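Local coordinates for Alpha/beta hydrolase fold protein (Ochrobactrum, PDB 4G9E) that opens the lactone ring of N-acyl homoserine lactones, acting as an AHL-lactonase built on the alpha/beta hydrolase fold, at residues I69-D72 / R73-M77; D82-T85 / E86-Q89; G105-G108 / I109-A113; P127-A130 / R131-G135. One frame throughout, in Å; residues are numbered along the deposited sequence. Where two conformers were deposited one is given.

Contact 1 of 4, residues I69-D72 / R73-M77; sequences IDPD and RSYSM
The carbonyl oxygen of D70 is gripped by two backbone amides of the turn that follows it. D70 O accepts from R73 N at 2.9 Å, with the donor lifted well above the carbonyl plane, and from S74 N at 3.0 Å, which comes in close to the line of the C=O bond. One residue further on, Y75 N reaches P71 O at 3.1 Å in a straighter bond (163°), and together these bonds define the short helix 71-74. D70 is its N-cap: with CG anti to the backbone N (chi1 179°), the carboxylate folds over the first turn, where OD1 takes a weak bond from D72 N and OD2 rests 3.6 Å from R73 CB. A lysine in place of D70 would probably leave D72 N without its capping acceptor and set a positive charge beside the positive end of the helix dipole. A water links D70 N, from which it accepts, to S74 OG. Apolar packing comes next: P71 and Y75 lie side by side and point the same way, P71 CB resting obliquely against the ring 3.6 Å from Y75 CD2. The guanidinium of R73 does not turn back to D70 but runs out to S11, while the phenol oxygen of Y75 bonds D181 and the backbone of A68. The turn is thus wedged against helix 182-194, where P71 touches R183 and Y75 touches A184, and it leads through S76, which caps G79 N, into helix 77-91.

Contact 2 of 4, residues D82-T85 / E86-Q89; sequences DAMT and EVMQ
V87 CG2 settles against the backbone of the preceding turn, 3.3 Å from A83 O, and its other close neighbour is the methyl end of M84, whose CE lies 4.1 Å away. The two side chains run side by side in the same direction; M84 can do this because its chain bends at both chi2 and chi3, which brings CE round toward the valine. M88 CG in turn lies 3.3 Å from M84 O. This is the packed face of helix 77-91, where M84 meets P57 and M111, V87 meets L8, and M88 meets I55. The other side is looser and more polar. E86, extended with CG anti to the backbone N (chi1 179°), carries its carboxylate away from D82-T85 to S11, and in the conformer described here D82 forms a salt bridge with R114. Q89 is exposed and touches the preceding turn through CB, 3.5 Å from T85 O. Four regular i to i+4 bonds tie the halves together, from E86 N to D82 O (2.9 Å) through to Q89 N to T85 O. With these backbone amides bonded within the helix, the side chains divide by chemistry: an amphipathic helix, with methionine and valine turned inward and the E86 carboxylate committed to a partner beyond it.

Contact 3 of 4, residues G105-G108 / I109-A113; sequences GHIG and IEMIA
I109 lays its CG1 branch over the end of the G105 carbonyl, 3.3 Å from G105 O, with CB also close to H106 O. CG1 stands beside the backbone N and anti to the carbonyl carbon (chi1 -65°), which turns this branch back along the helix toward the preceding turn. E110 and M111 follow the same pattern: E110 CG lies 3.5 Å from H106 O and M111 CG 3.4 Å from I107 O, after which each chain leads away from the 105-108 turn. Side chain to side chain the contact is slight, I107 CG2 and M111 CG meeting at 4.4 Å. The backbone does most of the joining. I109 N bonds G105 O at 3.0 Å and E110 N bonds H106 O at 3.1 Å, both fairly straight. M111 N then serves two acceptors, I107 O at 2.9 Å in the carbonyl plane and, weakly, G108 O, so the bonding here is less regular than in the turn before. In the conformer described, the buried E110 carboxylate bonds G198 N and Q200 NE2, and Q200 OE1 also bonds H106 ND1; one glutamine can thereby link the acid to the imidazole, whose ring touches the bound N-butanoyl-L-homoserine. G105 adjoins the probable nucleophile elbow at the helix start. Helix 103-111 is the crossover of the beta-alpha-beta unit between strands 97-101 and 120-124: I107 and M111 pack on I30 of strand 24-30, M111 and E110 on A81 of helix 77-91, and I109 on I203 and V204 of helix 200-206.

Contact 4 of 4, residues P127-A130 / R131-G135; sequences PPVA and REEVG
V129 and E133 lie alongside each other with their side chains running antiparallel, V129 CB 3.9 Å from E133 CB and V129 CG1 3.6 Å from E133 O. The glutamate runs extended beyond CG, and with that atom anti to its own carbonyl carbon (chi1 -65°) the carboxylate travels back along the loop that leads in. There OE1 accepts from A130 N at 2.9 Å in a nearly straight bond (164°), the amide coming from above the carboxylate plane. A water donates to the same oxygen and to P128 O, bridging the two. In the reverse sense E133 N bonds A130 O at 2.9 Å, closing the 3-10 turn 131-133 by which the loop after strand 120-124 of the alpha/beta hydrolase fold enters helix 134-137. E132 bends at chi2 to bring its carboxylate beside A130, OE2 being 3.5 Å from A130 CB, and E132 OE2 and E133 OE2 both make salt bridges to R201. An alanine at E133 would probably leave A130 N without its acceptor and R201 with one carboxylate fewer. V129 CG2 meets V134 CG2 at 4.2 Å, and both valines touch F192 of helix 182-194, while R131 extends away to S194 O.

Contact 3 is the hub of the four. Contact 1 reaches it through M77, whose CE lies 3.6 Å from H106 CG, and these two residues both line the pocket and touch the bound N-butanoyl-L-homoserine. Contact 4 joins it from another side, H106 CE1 lying 3.3 Å from P127 O, while the V134 side chain is about 6 Å from the ligand. Contact 2 meets contact 3 away from the pocket, through M84 CB and M111 SD at 3.8 Å, and its M84 side chain is about 13 Å from the ligand. Contacts 2 and 4 stay apart, about 17 Å between nearest atoms, but contact 3 touches both.

Contact 1 of 4, residues I69-D72 / R73-M77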
loop_
_atom_site.group_PDB
_atom_site.type_symbol
_atom_site.label_atom_id
_atom_site.label_comp_id
_atom_site.label_asym_id
_atom_site.label_seq_id
_atom_site.Cartn_x
_atom_site.Cartn_y
_atom_site.Cartn_z
ATOM N N ILE A 69 16.043 11.597 -4.306
ATOM C CA ILE A 69 17.079 12.622 -4.239
ATOM C C ILE A 69 17.872 12.447 -2.943
ATOM O O ILE A 69 19.099 12.555 -2.933
ATOM C CB ILE A 69 16.460 14.030 -4.313
ATOM C CG1 ILE A 69 15.942 14.301 -5.729
ATOM C CG2 ILE A 69 17.480 15.091 -3.911
ATOM C CD1 ILE A 69 15.128 15.571 -5.852
ATOM N N ASP A 70 17.154 12.154 -1.860
ATOM C CA ASP A 70 17.745 11.997 -0.534
ATOM C C ASP A 70 17.169 10.747 0.126
ATOM O O ASP A 70 16.109 10.799 0.752
ATOM C CB ASP A 70 17.460 13.236 0.319
ATOM C CG ASP A 70 18.029 13.130 1.720
ATOM O OD1 ASP A 70 18.687 12.114 2.040
ATOM O OD2 ASP A 70 17.826 14.082 2.499
ATOM N N PRO A 71 17.858 9.605 -0.030
ATOM C CA PRO A 71 17.395 8.353 0.580
ATOM C C PRO A 71 17.120 8.471 2.079
ATOM O O PRO A 71 16.208 7.810 2.587
ATOM C CB PRO A 71 18.551 7.391 0.308
ATOM C CG PRO A 71 19.125 7.890 -0.985
ATOM C CD PRO A 71 19.024 9.393 -0.909
ATOM N N ASP A 72 17.889 9.309 2.773
ATOM C CA ASP A 72 17.746 9.463 4.217
ATOM C C ASP A 72 16.425 10.137 4.606
ATOM O O ASP A 72 15.932 9.973 5.721
ATOM C CB ASP A 72 18.925 10.266 4.780
ATOM C CG ASP A 72 20.262 9.565 4.589
ATOM O OD1 ASP A 72 20.297 8.320 4.655
ATOM O OD2 ASP A 72 21.283 10.268 4.398
ATOM N N ARG A 73 15.870 10.916 3.689
ATOM C CA ARG A 73 14.583 11.552 3.912
ATOM C C ARG A 73 13.437 10.678 3.423
ATOM O O ARG A 73 12.397 10.582 4.070
ATOM C CB ARG A 73 14.538 12.885 3.177
ATOM C CG ARG A 73 13.215 13.602 3.294
ATOM C CD ARG A 73 13.126 14.741 2.299
ATOM N NE ARG A 73 11.826 15.398 2.385
ATOM C CZ ARG A 73 11.189 15.929 1.351
ATOM N NH1 ARG A 73 11.730 15.879 0.144
ATOM N NH2 ARG A 73 10.005 16.500 1.523
ATOM N N SER A 74 13.620 10.054 2.266
ATOM C CA SER A 74 12.495 9.458 1.543
ATOM C C SER A 74 12.160 8.014 1.888
ATOM O O SER A 74 10.985 7.631 1.873
ATOM C CB SER A 74 12.741 9.548 0.038
ATOM O OG SER A 74 12.845 10.891 -0.381
ATOM N N TYR A 75 13.183 7.206 2.152
ATOM C CA TYR A 75 12.984 5.765 2.249
ATOM C C TYR A 75 12.607 5.353 3.668
ATOM O O TYR A 75 13.421 4.804 4.419
ATOM C CB TYR A 75 14.232 5.023 1.786
ATOM C CG TYR A 75 14.590 5.184 0.324
ATOM C CD1 TYR A 75 13.633 5.484 -0.640
ATOM C CD2 TYR A 75 15.897 4.979 -0.096
ATOM C CE1 TYR A 75 13.984 5.593 -1.978
ATOM C CE2 TYR A 75 16.255 5.080 -1.422
ATOM C CZ TYR A 75 15.292 5.379 -2.364
ATOM O OH TYR A 75 15.623 5.491 -3.696
ATOM N N SER A 76 11.368 5.652 4.034
ATOM C CA SER A 76 10.815 5.256 5.317
ATOM C C SER A 76 9.311 5.350 5.187
ATOM O O SER A 76 8.800 6.039 4.307
ATOM C CB SER A 76 11.294 6.173 6.443
ATOM O OG SER A 76 10.729 7.467 6.314
ATOM N N MET A 77 8.589 4.676 6.066
ATOM C CA MET A 77 7.140 4.740 5.981
ATOM C C MET A 77 6.633 6.186 6.030
ATOM O O MET A 77 5.758 6.575 5.256
ATOM C CB MET A 77 6.513 3.862 7.058
ATOM C CG MET A 77 6.725 2.381 6.771
ATOM S SD MET A 77 6.539 1.386 8.238
ATOM C CE MET A 77 6.689 -0.256 7.531
HETATM O O HOH W 1 14.407 12.635 -1.657
HETATM O O HOH W 2 14.885 7.220 4.976
HETATM O O HOH W 3 12.804 8.881 6.044
#

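Contact 2 of 4, residues D82-T85 / E86-Q89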
loop_
_atom_site.group_PDB
_atom_site.type_symbol
_atom_site.label_atom_id
_atom_site.label_comp_id
_atom_site.label_asym_id
_atom_site.label_seq_id
_atom_site.Cartn_x
_atom_site.Cartn_y
_atom_site.Cartn_z
ATOM N N ASP A 82 5.065 11.360 3.278
ATOM C CA ASP A 82 5.312 12.736 2.862
ATOM C C ASP A 82 5.288 12.835 1.343
ATOM O O ASP A 82 4.635 13.716 0.782
ATOM C CB ASP A 82 6.652 13.248 3.406
ATOM C CG ASP A 82 6.560 13.711 4.839
ATOM O OD1 ASP A 82 5.515 14.282 5.204
ATOM O OD2 ASP A 82 7.526 13.508 5.599
ATOM N N ALA A 83 5.988 11.924 0.678
ATOM C CA ALA A 83 6.054 11.960 -0.781
ATOM C C ALA A 83 4.667 11.826 -1.417
ATOM O O ALA A 83 4.327 12.557 -2.348
ATOM C CB ALA A 83 6.994 10.874 -1.305
ATOM N N MET A 84 3.870 10.885 -0.924
ATOM C CA MET A 84 2.544 10.696 -1.494
ATOM C C MET A 84 1.637 11.889 -1.208
ATOM O O MET A 84 0.793 12.241 -2.025
ATOM C CB MET A 84 1.919 9.398 -0.989
ATOM C CG MET A 84 2.627 8.136 -1.479
ATOM S SD MET A 84 2.735 7.950 -3.282
ATOM C CE MET A 84 4.361 8.616 -3.604
ATOM N N THR A 85 1.813 12.510 -0.048
ATOM C CA THR A 85 1.032 13.692 0.269
ATOM C C THR A 85 1.399 14.830 -0.693
ATOM O O THR A 85 0.527 15.560 -1.161
ATOM C CB THR A 85 1.205 14.107 1.747
ATOM O OG1 THR A 85 0.791 13.034 2.602
ATOM C CG2 THR A 85 0.348 15.321 2.051
ATOM N N GLU A 86 2.688 14.962 -1.000
ATOM C CA GLU A 86 3.159 15.954 -1.965
ATOM C C GLU A 86 2.619 15.664 -3.373
ATOM O O GLU A 86 2.226 16.574 -4.106
ATOM C CB GLU A 86 4.695 16.021 -1.964
ATOM C CG GLU A 86 5.266 17.012 -2.970
ATOM C CD GLU A 86 6.778 17.130 -2.916
ATOM O OE1 GLU A 86 7.409 16.463 -2.075
ATOM O OE2 GLU A 86 7.340 17.903 -3.721
ATOM N N VAL A 87 2.604 14.392 -3.752
ATOM C CA VAL A 87 2.018 13.999 -5.030
ATOM C C VAL A 87 0.554 14.434 -5.102
ATOM O O VAL A 87 0.121 15.047 -6.080
ATOM C CB VAL A 87 2.155 12.475 -5.260
ATOM C CG1 VAL A 87 1.201 11.993 -6.359
ATOM C CG2 VAL A 87 3.604 12.125 -5.585
ATOM N N MET A 88 -0.212 14.133 -4.059
ATOM C CA MET A 88 -1.629 14.491 -4.063
ATOM C C MET A 88 -1.832 16.012 -4.086
ATOM O O MET A 88 -2.774 16.503 -4.704
ATOM C CB MET A 88 -2.368 13.832 -2.895
ATOM C CG MET A 88 -2.332 12.302 -2.922
ATOM S SD MET A 88 -2.914 11.550 -4.464
ATOM C CE MET A 88 -4.672 11.807 -4.280
ATOM N N GLN A 89 -0.928 16.749 -3.401
ATOM C CA GLN A 89 -0.935 18.215 -3.454
ATOM C C GLN A 89 -0.744 18.673 -4.905
ATOM O O GLN A 89 -1.487 19.558 -5.379
ATOM C CB GLN A 89 0.179 18.764 -2.551
ATOM C CG GLN A 89 0.180 20.274 -2.370
ATOM C CD GLN A 89 -1.030 20.691 -1.545
ATOM O OE1 GLN A 89 -1.781 21.598 -1.923
ATOM N NE2 GLN A 89 -1.208 20.029 -0.379
#

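Contact 3 of 4, residues G105-G108 / I109-A113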
loop_
_atom_site.group_PDB
_atom_site.type_symbol
_atom_site.label_atom_id
_atom_site.label_comp_id
_atom_site.label_asym_id
_atom_site.label_seq_id
_atom_site.Cartn_x
_atom_site.Cartn_y
_atom_site.Cartn_z
ATOM N N GLY A 105 0.197 0.050 2.861
ATOM C CA GLY A 105 -0.723 0.192 3.975
ATOM C C GLY A 105 -0.090 0.915 5.153
ATOM O O GLY A 105 -0.730 1.759 5.779
ATOM N N HIS A 106 1.160 0.579 5.467
ATOM C CA HIS A 106 1.882 1.288 6.522
ATOM C C HIS A 106 2.041 2.772 6.159
ATOM O O HIS A 106 1.916 3.653 7.010
ATOM C CB HIS A 106 3.253 0.644 6.757
ATOM C CG HIS A 106 3.179 -0.773 7.237
ATOM N ND1 HIS A 106 2.866 -1.114 8.536
ATOM C CD2 HIS A 106 3.362 -1.943 6.577
ATOM C CE1 HIS A 106 2.868 -2.432 8.656
ATOM N NE2 HIS A 106 3.161 -2.960 7.480
ATOM N N ILE A 107 2.347 3.037 4.893
ATOM C CA ILE A 107 2.426 4.397 4.383
ATOM C C ILE A 107 1.080 5.110 4.543
ATOM O O ILE A 107 1.013 6.250 5.011
ATOM C CB ILE A 107 2.895 4.409 2.913
ATOM C CG1 ILE A 107 4.323 3.850 2.816
ATOM C CG2 ILE A 107 2.777 5.809 2.307
ATOM C CD1 ILE A 107 4.762 3.536 1.410
ATOM N N GLY A 108 -0.003 4.428 4.176
ATOM C CA GLY A 108 -1.333 4.989 4.341
ATOM C C GLY A 108 -1.650 5.370 5.778
ATOM O O GLY A 108 -2.255 6.406 6.046
ATOM N N ILE A 109 -1.228 4.529 6.719
ATOM C CA ILE A 109 -1.409 4.836 8.133
ATOM C C ILE A 109 -0.652 6.124 8.508
ATOM O O ILE A 109 -1.184 6.991 9.210
ATOM C CB ILE A 109 -0.986 3.643 9.027
ATOM C CG1 ILE A 109 -1.904 2.436 8.792
ATOM C CG2 ILE A 109 -0.974 4.052 10.506
ATOM C CD1 ILE A 109 -1.395 1.156 9.428
ATOM N N GLU A 110 0.586 6.254 8.036
ATOM C CA GLU A 110 1.342 7.477 8.280
ATOM C C GLU A 110 0.748 8.687 7.535
ATOM O O GLU A 110 0.984 9.824 7.929
ATOM C CB GLU A 110 2.828 7.280 7.964
ATOM C CG GLU A 110 3.509 6.163 8.767
ATOM C CD GLU A 110 3.575 6.432 10.265
ATOM O OE1 GLU A 110 3.505 7.606 10.677
ATOM O OE2 GLU A 110 3.692 5.452 11.031
ATOM N N MET A 111 -0.043 8.448 6.491
ATOM C CA MET A 111 -0.702 9.549 5.796
ATOM C C MET A 111 -1.891 10.117 6.553
ATOM O O MET A 111 -2.324 11.224 6.262
ATOM C CB MET A 111 -1.150 9.155 4.389
ATOM C CG MET A 111 -0.030 9.038 3.395
ATOM S SD MET A 111 -0.614 8.627 1.738
ATOM C CE MET A 111 -1.384 10.155 1.231
ATOM N N ILE A 112 -2.432 9.377 7.512
ATOM C CA ILE A 112 -3.622 9.852 8.209
ATOM C C ILE A 112 -3.382 11.242 8.799
ATOM O O ILE A 112 -4.221 12.131 8.673
ATOM C CB ILE A 112 -4.106 8.843 9.270
ATOM C CG1 ILE A 112 -4.603 7.557 8.590
ATOM C CG2 ILE A 112 -5.197 9.449 10.148
ATOM C CD1 ILE A 112 -4.904 6.435 9.549
ATOM N N ALA A 113 -2.222 11.446 9.415
ATOM C CA ALA A 113 -1.916 12.731 10.032
ATOM C C ALA A 113 -1.595 13.828 9.018
ATOM O O ALA A 113 -1.723 15.011 9.317
ATOM C CB ALA A 113 -0.754 12.572 10.985
#

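Contact 4 of 4, residues P127-A130 / R131-G135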
loop_
_atom_site.group_PDB
_atom_site.type_symbol
_atom_site.label_atom_id
_atom_site.label_comp_id
_atom_site.label_asym_id
_atom_site.label_seq_id
_atom_site.Cartn_x
_atom_site.Cartn_y
_atom_site.Cartn_z
ATOM N N PRO A 127 -0.215 -5.395 8.937
ATOM C CA PRO A 127 -0.612 -5.419 10.345
ATOM C C PRO A 127 -0.175 -4.112 11.011
ATOM O O PRO A 127 1.022 -3.819 11.043
ATOM C CB PRO A 127 0.198 -6.590 10.904
ATOM C CG PRO A 127 1.455 -6.603 10.079
ATOM C CD PRO A 127 1.128 -5.966 8.735
ATOM N N PRO A 128 -1.123 -3.312 11.519
ATOM C CA PRO A 128 -0.692 -2.119 12.253
ATOM C C PRO A 128 0.028 -2.580 13.514
ATOM O O PRO A 128 -0.552 -3.310 14.318
ATOM C CB PRO A 128 -2.015 -1.414 12.577
ATOM C CG PRO A 128 -2.980 -1.917 11.531
ATOM C CD PRO A 128 -2.586 -3.365 11.368
ATOM N N VAL A 129 1.296 -2.212 13.650
ATOM C CA VAL A 129 2.116 -2.658 14.767
ATOM C C VAL A 129 2.919 -1.504 15.319
ATOM O O VAL A 129 3.380 -0.656 14.569
ATOM C CB VAL A 129 3.116 -3.776 14.355
ATOM C CG1 VAL A 129 2.406 -5.099 14.168
ATOM C CG2 VAL A 129 3.901 -3.390 13.104
ATOM N N ALA A 130 3.064 -1.473 16.639
ATOM C CA ALA A 130 4.081 -0.654 17.270
ATOM C C ALA A 130 5.416 -1.335 16.991
ATOM O O ALA A 130 5.454 -2.520 16.654
ATOM C CB ALA A 130 3.831 -0.565 18.758
ATOM N N ARG A 131 6.516 -0.606 17.144
ATOM C CA ARG A 131 7.802 -1.171 16.764
ATOM C C ARG A 131 8.107 -2.484 17.491
ATOM O O ARG A 131 8.712 -3.386 16.915
ATOM C CB ARG A 131 8.933 -0.162 16.965
ATOM C CG ARG A 131 9.248 0.147 18.412
ATOM C CD ARG A 131 10.381 1.137 18.527
ATOM N NE ARG A 131 10.928 1.122 19.870
ATOM C CZ ARG A 131 12.049 1.734 20.220
ATOM N NH1 ARG A 131 12.731 2.425 19.323
ATOM N NH2 ARG A 131 12.482 1.654 21.468
ATOM N N GLU A 132 7.678 -2.606 18.745
ATOM C CA GLU A 132 7.981 -3.813 19.512
ATOM C C GLU A 132 7.110 -5.018 19.127
ATOM O O GLU A 132 7.333 -6.130 19.606
ATOM C CB GLU A 132 7.898 -3.553 21.019
ATOM C CG GLU A 132 6.504 -3.351 21.580
ATOM C CD GLU A 132 5.964 -1.937 21.407
ATOM O OE1 GLU A 132 6.656 -1.070 20.818
ATOM O OE2 GLU A 132 4.827 -1.702 21.873
ATOM N N GLU A 133 6.137 -4.794 18.247
ATOM C CA GLU A 133 5.172 -5.819 17.863
ATOM C C GLU A 133 5.442 -6.405 16.491
ATOM O O GLU A 133 4.651 -7.196 15.994
ATOM C CB GLU A 133 3.758 -5.236 17.880
ATOM C CG GLU A 133 3.295 -4.823 19.255
ATOM C CD GLU A 133 1.990 -4.058 19.238
ATOM O OE1 GLU A 133 1.624 -3.479 18.190
ATOM O OE2 GLU A 133 1.331 -4.021 20.297
ATOM N N VAL A 134 6.546 -6.022 15.866
ATOM C CA VAL A 134 6.824 -6.486 14.511
ATOM C C VAL A 134 6.849 -8.018 14.424
ATOM O O VAL A 134 6.274 -8.606 13.502
ATOM C CB VAL A 134 8.122 -5.858 13.953
ATOM C CG1 VAL A 134 8.488 -6.477 12.619
ATOM C CG2 VAL A 134 7.953 -4.342 13.813
ATOM N N GLY A 135 7.476 -8.662 15.403
ATOM C CA GLY A 135 7.524 -10.111 15.438
ATOM C C GLY A 135 6.161 -10.762 15.607
ATOM O O GLY A 135 5.936 -11.871 15.133
HETATM O O HOH W 4 -0.929 -3.359 17.075
#